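Local coordinates for protein phosphatase (Thermotoga maritima, PDB 1NF2) that probably hydrolyses phosphate esters with the aid of a bound magnesium ion, as a phosphatase of the HAD family, at residues T59-A64 against Y71-G76; A104-V109 against M143-L148; V109-K114 against P134-L139; E155-L160 against T180-V185. All coordinates share one frame; numbering follows the deposited sequence.

Interaction 1 of 4, residues T59-A64 against Y71-G76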
# COMPACT_ATOMS: atom_id res chain seq x y z
N THR A 59 -2.71 -6.71 -15.68
CA THR A 59 -2.08 -5.95 -14.60
C THR A 59 -1.83 -4.54 -15.11
O THR A 59 -1.80 -4.30 -16.32
CB THR A 59 -0.75 -6.59 -14.13
OG1 THR A 59 0.18 -6.65 -15.22
CG2 THR A 59 -1.01 -8.01 -13.60
N PHE A 60 -1.65 -3.61 -14.18
CA PHE A 60 -1.41 -2.21 -14.52
C PHE A 60 -0.22 -1.70 -13.73
O PHE A 60 0.30 -2.39 -12.85
CB PHE A 60 -2.63 -1.36 -14.11
CG PHE A 60 -3.92 -1.78 -14.76
CD1 PHE A 60 -4.40 -1.10 -15.87
CD2 PHE A 60 -4.65 -2.84 -14.24
CE1 PHE A 60 -5.61 -1.48 -16.47
CE2 PHE A 60 -5.86 -3.22 -14.83
CZ PHE A 60 -6.34 -2.54 -15.94
N PRO A 61 0.26 -0.48 -14.07
CA PRO A 61 1.39 0.05 -13.31
C PRO A 61 0.86 0.02 -11.87
O PRO A 61 -0.27 0.43 -11.62
CB PRO A 61 1.53 1.47 -13.87
CG PRO A 61 1.18 1.26 -15.33
CD PRO A 61 -0.02 0.34 -15.26
N THR A 62 1.66 -0.47 -10.94
CA THR A 62 1.18 -0.59 -9.57
C THR A 62 2.12 -0.11 -8.46
O THR A 62 3.34 -0.30 -8.53
CB THR A 62 0.79 -2.07 -9.30
OG1 THR A 62 -0.29 -2.44 -10.18
CG2 THR A 62 0.36 -2.28 -7.85
N ILE A 63 1.53 0.52 -7.45
CA ILE A 63 2.27 0.99 -6.28
C ILE A 63 1.73 0.12 -5.14
O ILE A 63 0.53 0.13 -4.84
CB ILE A 63 2.00 2.49 -5.98
CG1 ILE A 63 2.54 3.35 -7.13
CG2 ILE A 63 2.69 2.89 -4.67
CD1 ILE A 63 2.32 4.83 -6.94
N ALA A 64 2.62 -0.65 -4.53
CA ALA A 64 2.28 -1.56 -3.44
C ALA A 64 3.09 -1.27 -2.17
O ALA A 64 4.00 -0.45 -2.18
CB ALA A 64 2.52 -3.00 -3.90
N TYR A 71 5.61 -1.30 -9.65
CA TYR A 71 5.60 -2.35 -10.66
C TYR A 71 5.00 -1.91 -11.99
O TYR A 71 4.02 -1.16 -12.02
CB TYR A 71 4.84 -3.55 -10.09
CG TYR A 71 4.27 -4.51 -11.11
CD1 TYR A 71 3.13 -4.18 -11.86
CD2 TYR A 71 4.84 -5.77 -11.31
CE1 TYR A 71 2.58 -5.08 -12.77
CE2 TYR A 71 4.30 -6.68 -12.22
CZ TYR A 71 3.16 -6.33 -12.95
OH TYR A 71 2.62 -7.22 -13.84
N LEU A 72 5.60 -2.37 -13.08
CA LEU A 72 5.13 -2.09 -14.44
C LEU A 72 4.83 -3.43 -15.10
O LEU A 72 5.65 -4.34 -15.06
CB LEU A 72 6.18 -1.34 -15.27
CG LEU A 72 6.41 0.13 -14.94
CD1 LEU A 72 7.39 0.75 -15.93
CD2 LEU A 72 5.08 0.86 -15.00
N PRO A 73 3.63 -3.56 -15.70
CA PRO A 73 3.21 -4.79 -16.37
C PRO A 73 4.29 -5.42 -17.25
O PRO A 73 4.41 -6.65 -17.31
CB PRO A 73 2.00 -4.34 -17.18
CG PRO A 73 1.40 -3.27 -16.30
CD PRO A 73 2.63 -2.49 -15.88
N GLU A 74 5.07 -4.59 -17.92
CA GLU A 74 6.12 -5.09 -18.81
C GLU A 74 7.48 -5.31 -18.15
O GLU A 74 8.05 -6.40 -18.25
CB GLU A 74 6.27 -4.15 -20.02
CG GLU A 74 6.80 -2.74 -19.72
CD GLU A 74 5.78 -1.80 -19.09
OE1 GLU A 74 6.07 -0.58 -19.05
OE2 GLU A 74 4.71 -2.25 -18.65
N GLU A 75 7.99 -4.28 -17.48
CA GLU A 75 9.30 -4.34 -16.82
C GLU A 75 9.30 -5.14 -15.52
O GLU A 75 10.31 -5.76 -15.16
CB GLU A 75 9.78 -2.92 -16.50
CG GLU A 75 9.25 -1.83 -17.42
CD GLU A 75 9.95 -1.78 -18.76
OE1 GLU A 75 9.50 -1.00 -19.63
OE2 GLU A 75 10.94 -2.52 -18.94
N GLY A 76 8.18 -5.12 -14.81
CA GLY A 76 8.10 -5.80 -13.53
C GLY A 76 8.40 -4.77 -12.46
O GLY A 76 8.03 -3.60 -12.61

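Interaction 2 of 4, residues A104-V109 against M143-L148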
# COMPACT_ATOMS: atom_id res chain seq x y z
N ALA A 104 7.82 -11.59 8.90
CA ALA A 104 8.57 -10.79 7.94
C ALA A 104 8.04 -10.90 6.52
O ALA A 104 7.59 -11.96 6.09
CB ALA A 104 10.05 -11.20 7.97
N TYR A 105 8.09 -9.79 5.79
CA TYR A 105 7.65 -9.74 4.40
C TYR A 105 8.90 -9.81 3.54
O TYR A 105 9.64 -8.83 3.41
CB TYR A 105 6.90 -8.44 4.14
CG TYR A 105 5.50 -8.42 4.70
CD1 TYR A 105 4.43 -8.93 3.96
CD2 TYR A 105 5.24 -7.90 5.96
CE1 TYR A 105 3.14 -8.92 4.47
CE2 TYR A 105 3.94 -7.88 6.48
CZ TYR A 105 2.90 -8.39 5.72
OH TYR A 105 1.61 -8.36 6.20
N ILE A 106 9.14 -10.98 2.94
CA ILE A 106 10.32 -11.18 2.12
C ILE A 106 10.01 -11.59 0.69
O ILE A 106 9.46 -12.67 0.45
CB ILE A 106 11.21 -12.27 2.76
CG1 ILE A 106 11.63 -11.82 4.16
CG2 ILE A 106 12.41 -12.55 1.87
CD1 ILE A 106 12.26 -12.92 4.97
N ASP A 107 10.39 -10.74 -0.26
CA ASP A 107 10.15 -11.02 -1.66
C ASP A 107 8.69 -11.34 -1.94
O ASP A 107 8.37 -12.27 -2.68
CB ASP A 107 11.03 -12.18 -2.13
CG ASP A 107 12.19 -11.70 -2.97
OD1 ASP A 107 11.94 -11.27 -4.12
OD2 ASP A 107 13.34 -11.74 -2.48
N ASP A 108 7.81 -10.57 -1.31
CA ASP A 108 6.37 -10.71 -1.48
C ASP A 108 5.74 -11.97 -0.90
O ASP A 108 4.77 -12.49 -1.43
CB ASP A 108 6.03 -10.59 -2.97
CG ASP A 108 4.77 -9.81 -3.22
OD1 ASP A 108 4.46 -8.91 -2.41
OD2 ASP A 108 4.08 -10.08 -4.23
N VAL A 109 6.30 -12.44 0.21
CA VAL A 109 5.78 -13.62 0.91
C VAL A 109 5.82 -13.33 2.41
O VAL A 109 6.83 -12.86 2.93
CB VAL A 109 6.61 -14.89 0.62
CG1 VAL A 109 6.03 -16.09 1.37
CG2 VAL A 109 6.62 -15.18 -0.88
N MET A 143 18.52 -11.99 3.34
CA MET A 143 17.76 -11.70 2.14
C MET A 143 17.11 -10.32 2.15
O MET A 143 16.69 -9.82 1.11
CB MET A 143 16.70 -12.77 1.93
CG MET A 143 16.23 -12.93 0.51
SD MET A 143 16.18 -14.67 0.07
CE MET A 143 15.46 -15.31 1.51
N GLY A 144 17.05 -9.71 3.32
CA GLY A 144 16.43 -8.40 3.43
C GLY A 144 14.93 -8.58 3.53
O GLY A 144 14.41 -9.63 3.17
N THR A 145 14.24 -7.56 4.00
CA THR A 145 12.80 -7.64 4.14
C THR A 145 12.15 -6.30 3.81
O THR A 145 12.75 -5.24 4.02
CB THR A 145 12.42 -8.03 5.58
OG1 THR A 145 11.00 -8.11 5.69
CG2 THR A 145 12.94 -6.98 6.56
N THR A 146 10.93 -6.36 3.27
CA THR A 146 10.20 -5.14 2.93
C THR A 146 9.74 -4.54 4.24
O THR A 146 9.74 -3.32 4.40
CB THR A 146 8.97 -5.45 2.04
OG1 THR A 146 9.39 -6.12 0.85
CG2 THR A 146 8.26 -4.16 1.66
N LYS A 147 9.33 -5.39 5.17
CA LYS A 147 8.92 -4.91 6.48
C LYS A 147 8.75 -6.01 7.52
O LYS A 147 8.63 -7.19 7.19
CB LYS A 147 7.65 -4.07 6.39
CG LYS A 147 6.38 -4.81 6.05
CD LYS A 147 5.20 -3.85 6.14
CE LYS A 147 3.91 -4.48 5.64
NZ LYS A 147 2.83 -3.45 5.56
N LEU A 148 8.75 -5.59 8.78
CA LEU A 148 8.61 -6.50 9.90
C LEU A 148 7.35 -6.09 10.62
O LEU A 148 6.97 -4.92 10.59
CB LEU A 148 9.81 -6.37 10.84
CG LEU A 148 11.14 -6.74 10.18
CD1 LEU A 148 12.31 -6.38 11.08
CD2 LEU A 148 11.14 -8.23 9.86
O HOH W 1 11.73 -8.16 0.20
O HOH W 2 7.72 -8.12 0.32

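Interaction 3 of 4, residues V109-K114 against P134-L139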
# COMPACT_ATOMS: atom_id res chain seq x y z
N VAL A 109 6.30 -12.44 0.21
CA VAL A 109 5.78 -13.62 0.91
C VAL A 109 5.82 -13.33 2.41
O VAL A 109 6.83 -12.86 2.93
CB VAL A 109 6.61 -14.89 0.62
CG1 VAL A 109 6.03 -16.09 1.37
CG2 VAL A 109 6.62 -15.18 -0.88
N LEU A 110 4.71 -13.59 3.10
CA LEU A 110 4.65 -13.35 4.54
C LEU A 110 5.14 -14.59 5.27
O LEU A 110 4.63 -15.69 5.03
CB LEU A 110 3.22 -13.04 4.99
CG LEU A 110 3.01 -12.09 6.18
CD1 LEU A 110 1.59 -12.25 6.69
CD2 LEU A 110 3.99 -12.38 7.29
N TYR A 111 6.13 -14.41 6.14
CA TYR A 111 6.68 -15.52 6.92
C TYR A 111 6.46 -15.23 8.40
O TYR A 111 6.42 -14.07 8.82
CB TYR A 111 8.19 -15.65 6.68
CG TYR A 111 8.59 -16.13 5.31
CD1 TYR A 111 8.77 -17.48 5.04
CD2 TYR A 111 8.82 -15.22 4.27
CE1 TYR A 111 9.18 -17.92 3.78
CE2 TYR A 111 9.22 -15.64 3.01
CZ TYR A 111 9.40 -16.99 2.77
OH TYR A 111 9.81 -17.40 1.52
N SER A 112 6.32 -16.29 9.19
CA SER A 112 6.15 -16.17 10.63
C SER A 112 7.04 -17.24 11.26
O SER A 112 7.12 -18.36 10.77
CB SER A 112 4.70 -16.41 11.04
OG SER A 112 4.53 -16.16 12.43
N GLU A 113 7.71 -16.88 12.34
CA GLU A 113 8.60 -17.82 13.01
C GLU A 113 7.85 -19.01 13.59
O GLU A 113 8.26 -20.15 13.43
CB GLU A 113 9.36 -17.11 14.13
CG GLU A 113 10.86 -17.32 14.08
CD GLU A 113 11.57 -16.66 15.25
OE1 GLU A 113 12.81 -16.56 15.19
OE2 GLU A 113 10.89 -16.26 16.22
N LYS A 114 6.74 -18.72 14.26
CA LYS A 114 5.94 -19.77 14.89
C LYS A 114 4.49 -19.71 14.40
O LYS A 114 3.96 -18.63 14.17
CB LYS A 114 5.98 -19.60 16.41
CG LYS A 114 7.38 -19.45 16.97
CD LYS A 114 7.36 -18.97 18.41
CE LYS A 114 8.77 -18.68 18.92
NZ LYS A 114 8.74 -18.15 20.31
N PRO A 134 10.75 -21.37 11.03
CA PRO A 134 11.45 -21.26 12.32
C PRO A 134 12.81 -20.58 12.19
O PRO A 134 13.29 -19.94 13.13
CB PRO A 134 11.57 -22.71 12.76
CG PRO A 134 11.73 -23.43 11.45
CD PRO A 134 10.65 -22.78 10.61
N ASN A 135 13.42 -20.71 11.01
CA ASN A 135 14.73 -20.12 10.76
C ASN A 135 14.61 -18.78 10.03
O ASN A 135 15.48 -18.40 9.24
CB ASN A 135 15.57 -21.10 9.94
CG ASN A 135 17.00 -20.63 9.76
OD1 ASN A 135 17.66 -20.24 10.72
ND2 ASN A 135 17.48 -20.66 8.52
N LEU A 136 13.53 -18.07 10.31
CA LEU A 136 13.27 -16.78 9.68
C LEU A 136 14.41 -15.79 9.91
O LEU A 136 14.72 -14.97 9.04
CB LEU A 136 11.96 -16.20 10.20
CG LEU A 136 11.44 -14.92 9.54
CD1 LEU A 136 11.44 -15.07 8.02
CD2 LEU A 136 10.04 -14.63 10.06
N SER A 137 15.05 -15.86 11.07
CA SER A 137 16.15 -14.96 11.38
C SER A 137 17.23 -15.03 10.31
O SER A 137 17.80 -14.00 9.94
CB SER A 137 16.74 -15.27 12.76
OG SER A 137 17.17 -16.62 12.86
N GLU A 138 17.53 -16.23 9.81
CA GLU A 138 18.55 -16.36 8.77
C GLU A 138 18.03 -15.85 7.42
O GLU A 138 18.76 -15.20 6.67
CB GLU A 138 19.01 -17.81 8.63
CG GLU A 138 19.81 -18.06 7.34
CD GLU A 138 20.45 -19.44 7.26
OE1 GLU A 138 19.77 -20.45 7.54
OE2 GLU A 138 21.65 -19.51 6.91
N LEU A 139 16.78 -16.17 7.13
CA LEU A 139 16.14 -15.76 5.89
C LEU A 139 16.25 -14.23 5.74
O LEU A 139 16.74 -13.72 4.73
CB LEU A 139 14.67 -16.20 5.90
CG LEU A 139 13.92 -16.36 4.58
CD1 LEU A 139 14.62 -17.40 3.75
CD2 LEU A 139 12.48 -16.80 4.82
O HOH W 3 14.43 -17.69 13.47

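Interaction 4 of 4, residues E155-L160 against T180-V185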
# COMPACT_ATOMS: atom_id res chain seq x y z
N GLU A 155 -1.34 -3.70 25.02
CA GLU A 155 -0.54 -3.34 26.18
C GLU A 155 0.96 -3.45 25.91
O GLU A 155 1.66 -2.44 25.81
CB GLU A 155 -0.91 -4.24 27.36
CG GLU A 155 -0.11 -3.98 28.63
CD GLU A 155 -0.26 -2.56 29.13
OE1 GLU A 155 0.30 -2.25 30.21
OE2 GLU A 155 -0.94 -1.75 28.47
N ARG A 156 1.44 -4.68 25.80
CA ARG A 156 2.85 -4.94 25.56
C ARG A 156 3.34 -4.36 24.24
O ARG A 156 4.51 -3.99 24.11
CB ARG A 156 3.12 -6.45 25.59
CG ARG A 156 4.54 -6.82 25.99
CD ARG A 156 4.64 -8.28 26.42
NE ARG A 156 5.06 -9.16 25.33
CZ ARG A 156 6.31 -9.25 24.89
NH1 ARG A 156 7.27 -8.52 25.45
NH2 ARG A 156 6.61 -10.08 23.90
N LEU A 157 2.44 -4.25 23.26
CA LEU A 157 2.82 -3.70 21.96
C LEU A 157 3.11 -2.21 22.08
O LEU A 157 3.98 -1.69 21.37
CB LEU A 157 1.70 -3.93 20.94
CG LEU A 157 2.14 -3.99 19.47
CD1 LEU A 157 3.06 -5.19 19.27
CD2 LEU A 157 0.92 -4.11 18.56
N ASP A 158 2.40 -1.53 22.97
CA ASP A 158 2.63 -0.10 23.18
C ASP A 158 4.01 0.11 23.79
O ASP A 158 4.65 1.14 23.58
CB ASP A 158 1.57 0.49 24.12
CG ASP A 158 0.30 0.90 23.40
OD1 ASP A 158 -0.64 1.36 24.07
OD2 ASP A 158 0.24 0.75 22.16
N GLU A 159 4.46 -0.89 24.55
CA GLU A 159 5.76 -0.83 25.19
C GLU A 159 6.84 -1.16 24.16
O GLU A 159 7.86 -0.47 24.07
CB GLU A 159 5.82 -1.81 26.36
CG GLU A 159 4.78 -1.52 27.44
CD GLU A 159 4.78 -2.54 28.57
OE1 GLU A 159 3.95 -2.41 29.49
OE2 GLU A 159 5.60 -3.48 28.53
N LEU A 160 6.61 -2.21 23.38
CA LEU A 160 7.57 -2.60 22.36
C LEU A 160 7.78 -1.45 21.38
O LEU A 160 8.90 -1.16 20.98
CB LEU A 160 7.08 -3.84 21.63
CG LEU A 160 7.04 -5.10 22.49
CD1 LEU A 160 6.54 -6.27 21.67
CD2 LEU A 160 8.43 -5.38 23.04
N THR A 180 -3.23 -4.10 17.86
CA THR A 180 -2.41 -5.28 18.03
C THR A 180 -1.35 -5.50 16.95
O THR A 180 -0.73 -6.56 16.90
CB THR A 180 -3.28 -6.55 18.11
OG1 THR A 180 -4.11 -6.63 16.94
CG2 THR A 180 -4.16 -6.50 19.35
N TYR A 181 -1.13 -4.51 16.09
CA TYR A 181 -0.13 -4.65 15.03
C TYR A 181 0.89 -3.51 15.03
O TYR A 181 0.54 -2.34 14.94
CB TYR A 181 -0.80 -4.72 13.65
CG TYR A 181 -1.86 -5.80 13.52
CD1 TYR A 181 -1.70 -7.04 14.12
CD2 TYR A 181 -3.02 -5.57 12.78
CE1 TYR A 181 -2.67 -8.04 14.00
CE2 TYR A 181 -4.00 -6.56 12.66
CZ TYR A 181 -3.82 -7.79 13.27
OH TYR A 181 -4.77 -8.77 13.14
N LEU A 182 2.17 -3.89 15.15
CA LEU A 182 3.27 -2.93 15.16
C LEU A 182 4.07 -3.18 13.89
O LEU A 182 4.47 -4.32 13.62
CB LEU A 182 4.18 -3.18 16.37
CG LEU A 182 4.90 -2.01 17.04
CD1 LEU A 182 6.03 -2.57 17.90
CD2 LEU A 182 5.45 -1.04 16.02
N GLU A 183 4.29 -2.13 13.11
CA GLU A 183 5.02 -2.28 11.85
C GLU A 183 6.35 -1.54 11.82
O GLU A 183 6.47 -0.45 12.38
CB GLU A 183 4.18 -1.78 10.68
CG GLU A 183 2.90 -2.56 10.42
CD GLU A 183 2.20 -2.10 9.14
OE1 GLU A 183 2.82 -2.19 8.05
OE2 GLU A 183 1.04 -1.66 9.22
N ILE A 184 7.33 -2.14 11.15
CA ILE A 184 8.64 -1.54 10.97
C ILE A 184 8.86 -1.54 9.46
O ILE A 184 8.88 -2.60 8.84
CB ILE A 184 9.77 -2.38 11.62
CG1 ILE A 184 9.61 -2.42 13.14
CG2 ILE A 184 11.12 -1.76 11.29
CD1 ILE A 184 8.57 -3.36 13.60
N VAL A 185 9.02 -0.35 8.88
CA VAL A 185 9.20 -0.24 7.43
C VAL A 185 10.34 0.68 7.02
O VAL A 185 10.84 1.48 7.82
CB VAL A 185 7.90 0.27 6.77
CG1 VAL A 185 6.75 -0.72 7.03
CG2 VAL A 185 7.55 1.66 7.31

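Interaction 1 of 4, residues T59-A64 against Y71-G76
T62 and Y71 supply the backbone bonds of this hairpin contact between strands 62-64 and 69-72. They form an antiparallel hydrogen-bonded pair: T62 N gives to Y71 O and Y71 N gives to T62 O, each bond 2.7 Å long and close to straight. Beside them P61 CA approaches Y71 O at 3.2 Å, a CA-H...O contact that supplements the pair.

A second polar link joins side chains. CG of Y71 stands anti to the backbone N (chi1 158°), and the ring extends past the carbonyl oxygen of F60 to T59, where Y71 OH and T59 OG1 hydrogen-bond at 2.9 Å with the donor undecided. F60 O lies in the plane of the ring at its edge, 3.5 Å from Y71 CD1. The hydroxyl of T62 turns to E52 of helix 45-55, whose L49 also touches Y71.

The apolar contacts run along the prolines. P61 CB meets L72 CD2 at 3.8 Å, and P61 CD meets P73 CD at 3.9 Å. P73 CG also lies against the T59 carbonyl oxygen and the F60 carbonyl carbon. L72 itself reaches helix 191-202, while its backbone faces E75 and G76 in a classic beta bulge.

A phenylalanine in place of Y71 would lack the hydroxyl and would probably leave T59 OG1 without its mate across the hairpin.

P73 has no N-H to offer F60 O, and the regular ladder gives way here to ring edge, hydroxyl pair and proline packing. The hairpin thus stays joined beyond its last backbone pair, at the antiparallel end of the eight-stranded sheet that carries the magnesium site.

Interaction 2 of 4, residues A104-V109 against M143-L148
The ring of Y105 has K147 O at its edge, in plane, while the K147 chain lies alongside, pointing the same way, with CG meeting the ring obliquely. K147 CG lies 3.3 Å from Y105 CD2, and K147 CE 3.5 Å from Y105 CE2. K147 NZ stands 5.2 Å from the ring centroid, at most a weak cation-pi attraction; its firm partner is E183, and the ring's own hydroxyl bonds to Y122.

Backbone bonds join the two segments at both the N and the O of Y105. Its N gives to K147 O at 3.0 Å, and T146 N gives to Y105 O at 2.8 Å. The hydroxyl of T145 sits between Y105 O and K147 O, with one proton for two acceptors. Two waters connect T146 OG1 to the turn, accepting from D107 N and D108 N respectively. A104 CB packs on L148 CD2 at 3.7 Å, and I106 meets M143.

In this six-stranded domain, probably the substrate-binding cap, the side chain of K147 is about 11 Å from that of D10. Where strand pairing frays, a threonine hydroxyl and waters meet the polar backbone atoms, while the lysine contributes methylenes and takes its charge partner from outside.

Interaction 3 of 4, residues V109-K114 against P134-L139
Y111 and L139 meet in a strand-on-helix packing contact in the six-stranded domain, where strand 110-112 lies against the first turn of helix 136-143. Its centre is a CH-pi contact: L139 CD2 sits over the middle of one face of the Y111 ring, 3.6 Å from the centroid and only 9° off the ring normal. The two side chains cross at about a right angle, and a single methyl meets the ring carbons at nearly equal distances.

L136, one turn earlier, approaches the root of the same tyrosine. Its CG is anti to the backbone N (chi1 -174°), and its two methyls divide the work: CD1 packs on Y111 CB at 3.6 Å, obliquely to the ring, and CD2 lies 4.0 Å from E113 N.

Polar chemistry takes over at the end of the strand. A bridge is made by one water, which donates to E113 OE1 at 2.6 Å and to P134 O, and accepts from S137 N at 3.1 Å. S137 N belongs to the first helical turn, and the carboxylate is thereby joined to the helix start through water; the helix N-terminus may favour its negative charge, and K96 gives E113 OE1 a salt bridge as well. E113 O also receives the CA-H of P134 at 3.6 Å.

Around the contact, W102 of strand 102-105 touches both E113 and L136, and I106 touches both leucines. Strand 110-112 lies between strands 102-105 and 130-132 in the sheet, pairing with the latter through L110 and S112, while S112 directs its side chain to I119 of helix 117-125, so the strand is packed between helix 136-143 and that second helix.

Interaction 4 of 4, residues E155-L160 against T180-V185
L157 and L182 pass alongside each other, pointing opposite ways, the one reaching out from helix 154-168 and the other from strand 181-186. CG of L157 is anti to the backbone N (chi1 -154°), and its branch lies alongside the base of the strand leucine: L157 CD1 is 3.7 Å from L182 CB, and L157 CG is 3.8 Å from that same L182 CB. The other methyl, CD2, is directed at the backbone between T180 and Y181, but it is modelled too close there for its exact position to be relied on.

L182 answers by sending its own branch farther along the helix. Its CD1 comes 4.1 Å from L160 CB, next to the backbone at the same residue, and L182 also touches K161. One strand leucine is therefore met by two helix leucines, L157 at its base and L160 at its tip. An alanine in place of L157 would remove CG and both methyls and would probably open a gap over L182 CB.

The axes of 155-160 and 181-185 come within 9.0 Å and are 21° from parallel. Helix 154-168 links strands 147-151 and 172-178, a beta-alpha-beta crossover with strand 181-186 inserted between its two strands. Y181 points away from the helix and meets the ring of Y122 edge-to-face. Charged residues belong to the margins, where R156 pairs with D152.

Between the segments themselves the side chains that meet are all apolar. With no directional bond between the segments, their fit rests on the shapes of the three leucines, while D158-K176 ties the helix to the neighbouring strand 172-178.

Overall arrangement
Interactions 2, 3 and 4 belong to one six-stranded sheet, whereas interaction 1 stands apart in the eight-stranded sheet of the magnesium-binding domain, its centre about 31 Å from that of interaction 4. Interactions 2 and 3 are the closest neighbours: they share V109, and A104 N bonds to Y111 O. Interaction 2 meets interaction 4 through the strand pairing of L148 with I184. Chemistry follows place. Strand edges in interactions 1 and 2 are joined by backbone bonds and hydroxyls; the helix-on-sheet contacts 3 and 4 rely on leucines. Interactions 2 and 4 are largely buried, while 1 and 3 are partly so, and interactions 2 and 3 both use bridging waters.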